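PDB 5M0T: alpha-ketoglutarate-dependent non-heme iron oxygenase EasH, which acts as an iron(II)- and 2-oxoglutarate-dependent oxidase in the biosynthesis of the ergot alkaloid cycloclavine. Local coordinates for residues A[11-16]-A[29-34]; A[113-118]-A[235-240]; A[150-155]-A[228-233]; A[173-178]-A[207-212]. All blocks are in the same frame, centred on the assembly; numbering follows the deposited sequence.

In the fold
Three of the four contacts build on one mixed sheet of the cupin-type fold. Interaction 1 lies toward its 14-16 edge. Strand 222-231 is a strand of interaction 3 and the sheet neighbour of strand 112-122 in interaction 2. The centres of these two contacts are about 10 Å apart. They meet where Trp113 O accepts from Gln230 N, and both reach the second subunit. Interaction 4 carries His210 of the iron site and Ala212 of the 2-oxoglutarate pocket. Its centre is about 11 Å from that of interaction 1, and the two touch through Thr208 OG1 and Gly32 O, 2.7 Å apart. In interaction 3, the Asn154 side chain is near both iron and 2-oxoglutarate.

Interaction 1: residues A[11-16]-A[29-34]; sequences TLRRIP and QEDGVV
Arg13 meets Glu30 and Asp31 by a bent side chain: CG lies anti to the carbonyl carbon (chi1 -80°), and a turn at chi3 (-76°) places NE. The NE-H of Arg13 bonds to Asp31 OD2 at 3.1 Å, arriving from above the carboxylate plane. Arg13 NH2 donates to Glu30 OE1 at 2.9 Å, nearly straight, using the anti lone pair of that oxygen. The Glu30 carboxylate is almost coplanar with the guanidinium, while that of Asp31 is turned 46° from it. NH2 also makes weak bonds to both oxygens of Asp31. Asp31 thus takes the NE/NH2 edge and Glu30 the other N-H of NH2. The contact belongs to a beta-alpha-beta unit: strand 14-16, helix 21-31 and the parallel strand 33-37. The salt-bridge network ties Arg13, beside strand 14-16, to the last turn of helix 21-31. A water accepts from Arg13 N and donates to Asp31 OD2 and Val33 O. Beside the charged groups, apolar side chains meet. Leu12 CD1 touches Val33 CG2 at 3.9 Å, the two side chains crossing at about a right angle. Ile15 CG2 packs on Val34 CG2 at 3.6 Å, and Val27 of the helix also touches Val34.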
# COMPACT_ATOMS: atom_id res chain seq x y z
N THR A 11 -19.88 12.84 24.62
CA THR A 11 -21.06 13.01 23.77
C THR A 11 -20.66 12.88 22.30
O THR A 11 -19.54 13.18 21.93
CB THR A 11 -21.72 14.40 23.98
OG1 THR A 11 -21.99 14.60 25.37
CG2 THR A 11 -23.04 14.56 23.20
N LEU A 12 -21.59 12.43 21.48
CA LEU A 12 -21.39 12.37 20.05
C LEU A 12 -21.97 13.65 19.49
O LEU A 12 -23.14 13.96 19.73
CB LEU A 12 -22.09 11.16 19.43
CG LEU A 12 -22.13 11.06 17.91
CD1 LEU A 12 -20.74 11.20 17.31
CD2 LEU A 12 -22.79 9.75 17.50
N ARG A 13 -21.14 14.41 18.77
CA ARG A 13 -21.57 15.70 18.25
C ARG A 13 -22.02 15.55 16.82
O ARG A 13 -21.64 14.60 16.12
CB ARG A 13 -20.47 16.76 18.39
CG ARG A 13 -20.43 17.33 19.81
CD ARG A 13 -19.57 18.57 19.92
NE ARG A 13 -18.15 18.25 19.91
CZ ARG A 13 -17.16 19.14 19.89
NH1 ARG A 13 -17.41 20.44 19.85
NH2 ARG A 13 -15.89 18.73 19.90
N ARG A 14 -22.84 16.50 16.42
CA ARG A 14 -23.61 16.48 15.20
C ARG A 14 -23.42 17.85 14.53
O ARG A 14 -23.51 18.89 15.21
CB ARG A 14 -25.07 16.27 15.59
CG ARG A 14 -26.00 15.80 14.50
CD ARG A 14 -27.41 15.61 15.04
NE ARG A 14 -27.59 14.40 15.84
CZ ARG A 14 -27.69 13.15 15.37
NH1 ARG A 14 -27.59 12.87 14.07
NH2 ARG A 14 -27.87 12.15 16.24
N ILE A 15 -23.14 17.87 13.24
CA ILE A 15 -22.79 19.12 12.55
C ILE A 15 -23.25 19.03 11.08
O ILE A 15 -23.05 18.01 10.43
CB ILE A 15 -21.27 19.43 12.68
CG1 ILE A 15 -20.96 20.89 12.41
CG2 ILE A 15 -20.45 18.53 11.80
CD1 ILE A 15 -19.51 21.24 12.68
N PRO A 16 -23.89 20.10 10.57
CA PRO A 16 -24.36 20.03 9.17
C PRO A 16 -23.23 20.06 8.15
O PRO A 16 -22.19 20.67 8.39
CB PRO A 16 -25.25 21.27 9.05
CG PRO A 16 -24.78 22.21 10.11
CD PRO A 16 -24.31 21.34 11.24
N GLN A 29 -10.85 16.04 15.27
CA GLN A 29 -9.63 16.09 16.10
C GLN A 29 -9.90 15.96 17.59
O GLN A 29 -9.19 15.26 18.30
CB GLN A 29 -8.90 17.41 15.91
CG GLN A 29 -8.20 17.58 14.59
CD GLN A 29 -7.47 18.91 14.51
OE1 GLN A 29 -8.03 19.97 14.77
NE2 GLN A 29 -6.20 18.86 14.14
N GLU A 30 -10.92 16.68 18.07
CA GLU A 30 -11.25 16.69 19.48
C GLU A 30 -11.91 15.39 19.95
O GLU A 30 -11.60 14.91 21.04
CB GLU A 30 -12.14 17.90 19.79
CG GLU A 30 -11.39 19.22 19.61
CD GLU A 30 -12.27 20.47 19.62
OE1 GLU A 30 -13.52 20.37 19.63
OE2 GLU A 30 -11.70 21.59 19.60
N ASP A 31 -12.82 14.83 19.14
CA ASP A 31 -13.69 13.71 19.54
C ASP A 31 -13.41 12.38 18.84
O ASP A 31 -13.81 11.33 19.33
CB ASP A 31 -15.16 14.08 19.30
CG ASP A 31 -15.67 15.19 20.23
OD1 ASP A 31 -14.90 15.80 20.99
OD2 ASP A 31 -16.89 15.46 20.20
N GLY A 32 -12.73 12.43 17.69
CA GLY A 32 -12.46 11.24 16.88
C GLY A 32 -13.62 10.75 16.04
O GLY A 32 -13.47 9.79 15.28
N VAL A 33 -14.76 11.43 16.15
CA VAL A 33 -15.98 11.00 15.52
C VAL A 33 -16.95 12.18 15.54
O VAL A 33 -17.03 12.90 16.55
CB VAL A 33 -16.58 9.74 16.21
CG1 VAL A 33 -16.88 9.97 17.69
CG2 VAL A 33 -17.83 9.26 15.48
N VAL A 34 -17.65 12.39 14.43
CA VAL A 34 -18.70 13.42 14.35
C VAL A 34 -19.77 12.96 13.36
O VAL A 34 -19.46 12.30 12.38
CB VAL A 34 -18.11 14.80 13.91
CG1 VAL A 34 -17.37 14.70 12.60
CG2 VAL A 34 -19.17 15.88 13.83
O HOH W 1 -18.39 14.07 18.58

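Interaction 2: residues A[113-118]-A[235-240]; sequences WLTTSS and TPVEAS
Thr115 and Pro236 bring the two backbones together, their CA atoms 4.0 Å apart. The segments run in roughly the same direction, 35° apart end to end. Thr115 and Thr116 form a classic beta bulge opposite Ile228 in strand 112-122. Segment 235-240 is irregular and lies between that strand and the second subunit, at the dimer contact. There Val237 O bonds to the hydroxyl of Thr273 of the second subunit. Glu238 N donates to Thr115 O at 2.8 Å, almost in line with the carbonyl bond. Val237 N donates to Thr115 OG1, also at 2.8 Å. With OG1 anti to the backbone N (chi1 -180°), the hydroxyl stands beside its own carbonyl, and the two oxygens take neighbouring N-H groups. OG1 also has a weak bond with Gln230 OE1. Toward the start of the segments, Pro236 CG lies 3.4 Å above a face of the Trp113 ring, offset toward the rim. Further along, the extended Glu238 chain reaches forward along the strand to Thr116 and Ser117. Glu238 OE1 accepts from a water that also donates to Ser117 O. Glu238 OE2 is gripped by Thr116 OG1 and Ser117 N, both at 2.9 Å and both from the same face of the carboxylate.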
# COMPACT_ATOMS: atom_id res chain seq x y z
N TRP A 113 -6.08 7.72 -0.78
CA TRP A 113 -6.94 7.05 -1.76
C TRP A 113 -7.90 6.07 -1.08
O TRP A 113 -7.85 5.88 0.13
CB TRP A 113 -6.10 6.36 -2.86
CG TRP A 113 -5.07 5.35 -2.41
CD1 TRP A 113 -4.87 4.83 -1.14
CD2 TRP A 113 -4.13 4.69 -3.26
NE1 TRP A 113 -3.83 3.93 -1.16
CE2 TRP A 113 -3.37 3.81 -2.45
CE3 TRP A 113 -3.87 4.73 -4.63
CZ2 TRP A 113 -2.36 3.01 -2.97
CZ3 TRP A 113 -2.86 3.94 -5.15
CH2 TRP A 113 -2.11 3.09 -4.31
N LEU A 114 -8.80 5.47 -1.85
CA LEU A 114 -9.79 4.55 -1.32
C LEU A 114 -9.13 3.23 -0.92
O LEU A 114 -8.35 2.68 -1.69
CB LEU A 114 -10.87 4.28 -2.37
CG LEU A 114 -12.04 3.38 -1.97
CD1 LEU A 114 -12.96 4.07 -0.97
CD2 LEU A 114 -12.81 2.95 -3.21
N THR A 115 -9.40 2.76 0.28
CA THR A 115 -8.97 1.42 0.69
C THR A 115 -10.13 0.41 0.53
O THR A 115 -9.95 -0.67 -0.05
CB THR A 115 -8.29 1.37 2.07
OG1 THR A 115 -7.90 0.02 2.36
CG2 THR A 115 -9.18 1.87 3.19
N THR A 116 -11.32 0.78 1.00
CA THR A 116 -12.49 -0.08 0.89
C THR A 116 -13.77 0.71 1.03
O THR A 116 -13.83 1.70 1.73
CB THR A 116 -12.48 -1.27 1.91
OG1 THR A 116 -13.68 -2.06 1.80
CG2 THR A 116 -12.34 -0.78 3.35
N SER A 117 -14.81 0.27 0.33
CA SER A 117 -16.14 0.80 0.53
C SER A 117 -17.12 -0.34 0.36
O SER A 117 -16.94 -1.18 -0.53
CB SER A 117 -16.45 1.91 -0.49
OG SER A 117 -17.59 2.63 -0.09
N SER A 118 -18.14 -0.36 1.20
CA SER A 118 -19.12 -1.43 1.20
C SER A 118 -20.49 -0.88 1.48
O SER A 118 -20.63 0.18 2.07
CB SER A 118 -18.79 -2.50 2.26
OG SER A 118 -17.41 -2.85 2.24
N THR A 235 -1.25 -0.09 1.45
CA THR A 235 -1.92 -0.87 0.43
C THR A 235 -3.44 -0.87 0.66
O THR A 235 -3.89 -1.10 1.78
CB THR A 235 -1.39 -2.32 0.41
OG1 THR A 235 0.04 -2.31 0.26
CG2 THR A 235 -2.01 -3.12 -0.72
N PRO A 236 -4.23 -0.59 -0.38
CA PRO A 236 -5.68 -0.70 -0.28
C PRO A 236 -6.20 -2.13 -0.00
O PRO A 236 -5.63 -3.11 -0.50
CB PRO A 236 -6.16 -0.24 -1.65
CG PRO A 236 -5.10 0.67 -2.15
CD PRO A 236 -3.83 0.06 -1.65
N VAL A 237 -7.28 -2.23 0.76
CA VAL A 237 -7.96 -3.50 0.95
C VAL A 237 -8.57 -4.01 -0.37
O VAL A 237 -8.54 -5.22 -0.63
CB VAL A 237 -9.02 -3.40 2.07
CG1 VAL A 237 -9.90 -4.64 2.10
CG2 VAL A 237 -8.34 -3.20 3.42
N GLU A 238 -9.10 -3.09 -1.18
CA GLU A 238 -9.69 -3.43 -2.48
C GLU A 238 -8.74 -3.17 -3.63
O GLU A 238 -8.22 -2.06 -3.77
CB GLU A 238 -10.96 -2.62 -2.69
CG GLU A 238 -12.08 -3.02 -1.75
CD GLU A 238 -13.29 -2.12 -1.86
OE1 GLU A 238 -13.34 -1.27 -2.79
OE2 GLU A 238 -14.19 -2.25 -1.00
N ALA A 239 -8.51 -4.19 -4.45
CA ALA A 239 -7.54 -4.14 -5.54
C ALA A 239 -8.05 -3.35 -6.73
O ALA A 239 -9.16 -3.56 -7.19
CB ALA A 239 -7.15 -5.54 -5.99
N SER A 240 -7.21 -2.44 -7.22
CA SER A 240 -7.55 -1.62 -8.38
C SER A 240 -7.45 -2.38 -9.71
O SER A 240 -8.06 -1.97 -10.70
CB SER A 240 -6.66 -0.37 -8.41
OG SER A 240 -5.30 -0.72 -8.47
O HOH W 2 -15.70 -0.21 -2.90

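Interaction 3: residues A[150-155]-A[228-233]; sequences ESMLNF and IMQSCQ
Met152 lies beside Gln230, both side chains pointing the same way, and Met152 CE comes 3.2 Å from Gln230 OE1. The methionine chain is extended beyond CG, which takes the methyl to the level of the amide. The other end of that amide, Gln230 NE2, bonds to Thr235 O. Met152 CB also touches Ile228 CG2 at 4.0 Å. Further along the same face, Asn154 crosses Ile228 obliquely. With CG anti to the backbone N (chi1 -165°), the amide lies against Ile228, Asn154 ND2 being 3.6 Å from Ile228 CG1. ND2 has a weak bond to Glu134, one of the iron ligands, so this face looks toward the metal site. Leu153 and Met229 point to the opposite face, where Met229 CG approaches Phe155 CE1 at 4.2 Å.

The backbones form an antiparallel ladder. Leu153 and Met229 are a hydrogen-bonded pair, with N to O distances of 2.8 Å in both directions. Ser231 N donates to Ser151 O at 3.0 Å. Each of these three carbonyl oxygens also receives a CA-H...O contact, from Gln230, Met152 or Ile228. Strand 152-158 sits between strands 201-205 and 222-231 in the mixed sheet of this cupin-type fold. Strand 112-122 flanks 222-231 on its other side. Helix 95-105 covers the face of Leu153 and Met229 through Leu104 and Cys101.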
# COMPACT_ATOMS: atom_id res chain seq x y z
N GLU A 150 -2.24 8.96 11.39
CA GLU A 150 -3.58 8.79 10.88
C GLU A 150 -3.45 8.01 9.59
O GLU A 150 -2.61 8.33 8.74
CB GLU A 150 -4.26 10.13 10.64
CG GLU A 150 -4.53 10.95 11.92
CD GLU A 150 -5.54 10.30 12.87
OE1 GLU A 150 -6.31 9.39 12.46
OE2 GLU A 150 -5.57 10.70 14.04
N SER A 151 -4.24 6.94 9.49
CA SER A 151 -4.18 6.02 8.35
C SER A 151 -5.50 5.89 7.61
O SER A 151 -5.50 5.67 6.42
CB SER A 151 -3.77 4.62 8.84
OG SER A 151 -4.67 4.16 9.82
N MET A 152 -6.61 6.00 8.32
CA MET A 152 -7.92 5.78 7.74
C MET A 152 -8.92 6.84 8.17
O MET A 152 -8.82 7.39 9.27
CB MET A 152 -8.45 4.42 8.16
CG MET A 152 -7.60 3.27 7.70
SD MET A 152 -8.26 1.72 8.31
CE MET A 152 -7.46 0.54 7.23
N LEU A 153 -9.88 7.09 7.30
CA LEU A 153 -11.00 7.97 7.58
C LEU A 153 -12.25 7.31 7.01
O LEU A 153 -12.32 7.12 5.79
CB LEU A 153 -10.80 9.34 6.92
CG LEU A 153 -11.81 10.43 7.27
CD1 LEU A 153 -12.06 10.53 8.78
CD2 LEU A 153 -11.34 11.76 6.71
N ASN A 154 -13.22 6.99 7.87
CA ASN A 154 -14.46 6.30 7.48
C ASN A 154 -15.65 7.24 7.41
O ASN A 154 -16.09 7.76 8.42
CB ASN A 154 -14.78 5.16 8.46
CG ASN A 154 -15.83 4.20 7.92
OD1 ASN A 154 -16.71 4.57 7.12
ND2 ASN A 154 -15.73 2.94 8.34
N PHE A 155 -16.19 7.43 6.21
CA PHE A 155 -17.44 8.16 6.02
C PHE A 155 -18.52 7.12 5.96
O PHE A 155 -18.70 6.49 4.93
CB PHE A 155 -17.43 8.94 4.70
CG PHE A 155 -16.38 10.03 4.62
CD1 PHE A 155 -15.06 9.71 4.34
CD2 PHE A 155 -16.73 11.37 4.76
CE1 PHE A 155 -14.10 10.71 4.25
CE2 PHE A 155 -15.78 12.37 4.68
CZ PHE A 155 -14.46 12.04 4.42
N ILE A 228 -14.16 4.14 3.19
CA ILE A 228 -12.93 4.35 3.95
C ILE A 228 -11.81 4.85 3.06
O ILE A 228 -11.39 4.16 2.13
CB ILE A 228 -12.52 3.08 4.72
CG1 ILE A 228 -13.75 2.45 5.40
CG2 ILE A 228 -11.45 3.41 5.74
CD1 ILE A 228 -13.46 1.17 6.18
N MET A 229 -11.35 6.07 3.34
CA MET A 229 -10.16 6.63 2.69
C MET A 229 -8.95 6.35 3.55
O MET A 229 -9.05 6.26 4.77
CB MET A 229 -10.31 8.15 2.48
CG MET A 229 -11.57 8.54 1.73
SD MET A 229 -11.73 7.75 0.12
CE MET A 229 -10.35 8.46 -0.77
N GLN A 230 -7.80 6.26 2.90
CA GLN A 230 -6.58 5.83 3.54
C GLN A 230 -5.36 6.56 3.01
O GLN A 230 -5.29 6.91 1.84
CB GLN A 230 -6.46 4.33 3.30
CG GLN A 230 -5.16 3.65 3.70
CD GLN A 230 -5.33 2.14 3.71
OE1 GLN A 230 -6.12 1.61 4.48
NE2 GLN A 230 -4.64 1.47 2.82
N SER A 231 -4.40 6.77 3.90
CA SER A 231 -3.05 7.23 3.55
C SER A 231 -2.44 6.41 2.40
O SER A 231 -2.40 5.18 2.46
CB SER A 231 -2.15 7.15 4.80
OG SER A 231 -0.79 7.31 4.48
N CYS A 232 -1.92 7.10 1.38
CA CYS A 232 -1.46 6.42 0.16
C CYS A 232 -0.28 5.45 0.35
O CYS A 232 -0.09 4.56 -0.49
CB CYS A 232 -1.14 7.43 -0.94
SG CYS A 232 0.33 8.43 -0.60
N GLN A 233 0.50 5.63 1.42
CA GLN A 233 1.61 4.71 1.73
C GLN A 233 1.15 3.28 2.10
O GLN A 233 1.95 2.36 2.03
CB GLN A 233 2.50 5.26 2.85
CG GLN A 233 1.88 5.19 4.24
CD GLN A 233 2.66 5.99 5.29
OE1 GLN A 233 3.87 5.85 5.41
NE2 GLN A 233 1.96 6.83 6.05

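Interaction 4: residues A[173-178]-A[207-212]; sequences PGSHLW and KTLHGA. With FE2 (Fe (II) ion), chain C; AKG (2-oxoglutaric acid), chain D.
Ser175 OG is held by two backbone groups: it accepts from Leu209 N at 2.9 Å and is also hydrogen-bonded to Leu172 O. Its position between the backbone N and carbonyl carbon (chi1 56°) turns it to Leu209. The contact joins the short 3-10 turn 175-177 to the chain leading into strand 210-211. This strand carries His210, which with His132 and Glu134 forms the two-histidine, one-carboxylate iron site of this oxygenase family. Leu209 CD1 packs against Trp178 CZ3 at 3.6 Å, the side chains crossing at about a right angle. Ser175 CA lies over one face of the indole, offset toward the rim. His176 and Thr208 run side by side, with His176 CB 3.6 Å from Thr208 OG1. That hydroxyl is hydrogen-bonded to Gly32 O, and His176 NE2 to Gln29 O, so both residues reach the end of helix 21-31. A water joins His176 O to Lys207 NZ. Just after strand 210-211, Ala212 CB lies 3.5 Å from O4 of 2-oxoglutarate, which chelates the iron through O1 and O5. The His210 imidazole is held through its other nitrogen: ND1 donates to Thr208 O at 3.1 Å, almost straight (177°), while His210 NE2 binds the iron at 1.9 Å.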
# COMPACT_ATOMS: atom_id res chain seq x y z
N PRO A 173 -16.68 8.44 21.47
CA PRO A 173 -15.97 9.70 21.30
C PRO A 173 -14.82 9.83 22.30
O PRO A 173 -15.01 9.52 23.48
CB PRO A 173 -17.04 10.76 21.58
CG PRO A 173 -18.32 10.09 21.28
CD PRO A 173 -18.13 8.66 21.64
N GLY A 174 -13.65 10.24 21.84
CA GLY A 174 -12.48 10.39 22.71
C GLY A 174 -11.55 9.19 22.73
O GLY A 174 -10.42 9.31 23.21
N SER A 175 -11.99 8.03 22.20
CA SER A 175 -11.18 6.79 22.23
C SER A 175 -9.92 6.85 21.36
O SER A 175 -8.94 6.16 21.63
CB SER A 175 -12.02 5.55 21.92
OG SER A 175 -12.70 5.62 20.69
N HIS A 176 -9.95 7.71 20.34
CA HIS A 176 -8.74 8.05 19.57
C HIS A 176 -7.56 8.64 20.37
O HIS A 176 -6.45 8.71 19.85
CB HIS A 176 -9.11 8.94 18.38
CG HIS A 176 -9.40 10.36 18.75
ND1 HIS A 176 -10.37 10.72 19.66
CD2 HIS A 176 -8.85 11.52 18.32
CE1 HIS A 176 -10.39 12.03 19.79
NE2 HIS A 176 -9.48 12.54 18.98
N LEU A 177 -7.80 9.05 21.61
CA LEU A 177 -6.77 9.66 22.47
C LEU A 177 -6.43 8.85 23.71
O LEU A 177 -5.55 9.24 24.48
CB LEU A 177 -7.22 11.07 22.91
CG LEU A 177 -7.42 12.07 21.77
CD1 LEU A 177 -8.06 13.35 22.30
CD2 LEU A 177 -6.09 12.38 21.06
N TRP A 178 -7.09 7.72 23.91
CA TRP A 178 -6.77 6.82 25.03
C TRP A 178 -5.34 6.33 24.91
O TRP A 178 -4.83 6.13 23.81
CB TRP A 178 -7.73 5.62 25.06
CG TRP A 178 -9.15 5.97 25.37
CD1 TRP A 178 -9.69 7.21 25.59
CD2 TRP A 178 -10.24 5.05 25.46
NE1 TRP A 178 -11.04 7.12 25.82
CE2 TRP A 178 -11.40 5.80 25.75
CE3 TRP A 178 -10.34 3.66 25.34
CZ2 TRP A 178 -12.66 5.21 25.92
CZ3 TRP A 178 -11.59 3.07 25.51
CH2 TRP A 178 -12.73 3.84 25.78
N LYS A 207 -8.67 5.41 14.41
CA LYS A 207 -8.24 5.32 15.78
C LYS A 207 -9.38 5.32 16.77
O LYS A 207 -9.15 5.16 17.94
CB LYS A 207 -7.28 6.47 16.09
CG LYS A 207 -6.03 6.39 15.25
CD LYS A 207 -5.12 7.57 15.49
CE LYS A 207 -4.00 7.27 16.42
NZ LYS A 207 -2.98 8.34 16.34
N THR A 208 -10.61 5.47 16.29
CA THR A 208 -11.77 5.59 17.15
C THR A 208 -12.50 4.25 17.24
O THR A 208 -12.81 3.63 16.22
CB THR A 208 -12.70 6.67 16.60
OG1 THR A 208 -11.99 7.93 16.54
CG2 THR A 208 -13.94 6.83 17.46
N LEU A 209 -12.78 3.82 18.48
CA LEU A 209 -13.50 2.58 18.75
C LEU A 209 -14.94 2.69 18.28
O LEU A 209 -15.62 3.66 18.59
CB LEU A 209 -13.50 2.22 20.24
CG LEU A 209 -12.19 1.64 20.78
CD1 LEU A 209 -12.21 1.66 22.31
CD2 LEU A 209 -11.92 0.23 20.26
N HIS A 210 -15.38 1.71 17.51
CA HIS A 210 -16.70 1.70 16.94
C HIS A 210 -17.11 0.26 16.61
O HIS A 210 -16.28 -0.64 16.59
CB HIS A 210 -16.71 2.51 15.64
CG HIS A 210 -15.98 1.83 14.54
ND1 HIS A 210 -14.62 1.93 14.38
CD2 HIS A 210 -16.41 0.97 13.59
CE1 HIS A 210 -14.24 1.17 13.36
NE2 HIS A 210 -15.31 0.56 12.88
N GLY A 211 -18.39 0.05 16.33
CA GLY A 211 -18.87 -1.23 15.79
C GLY A 211 -20.35 -1.17 15.46
O GLY A 211 -21.10 -0.39 16.05
N ALA A 212 -20.78 -1.98 14.49
CA ALA A 212 -22.18 -2.09 14.10
C ALA A 212 -22.97 -2.56 15.30
O ALA A 212 -22.52 -3.44 16.02
CB ALA A 212 -22.36 -3.06 12.94
FE FE2 C . -15.23 -1.00 11.81
C1 AKG D . -16.51 -2.46 10.10
O1 AKG D . -15.30 -2.24 10.20
O2 AKG D . -17.02 -3.48 9.47
C2 AKG D . -17.57 -1.53 10.70
O5 AKG D . -17.25 -0.81 11.62
C3 AKG D . -18.97 -1.49 10.14
C4 AKG D . -19.91 -0.62 10.96
C5 AKG D . -21.33 -0.58 10.46
O3 AKG D . -21.54 -1.11 9.27
O4 AKG D . -22.21 -0.08 11.11
O HOH W 3 -4.65 10.19 18.35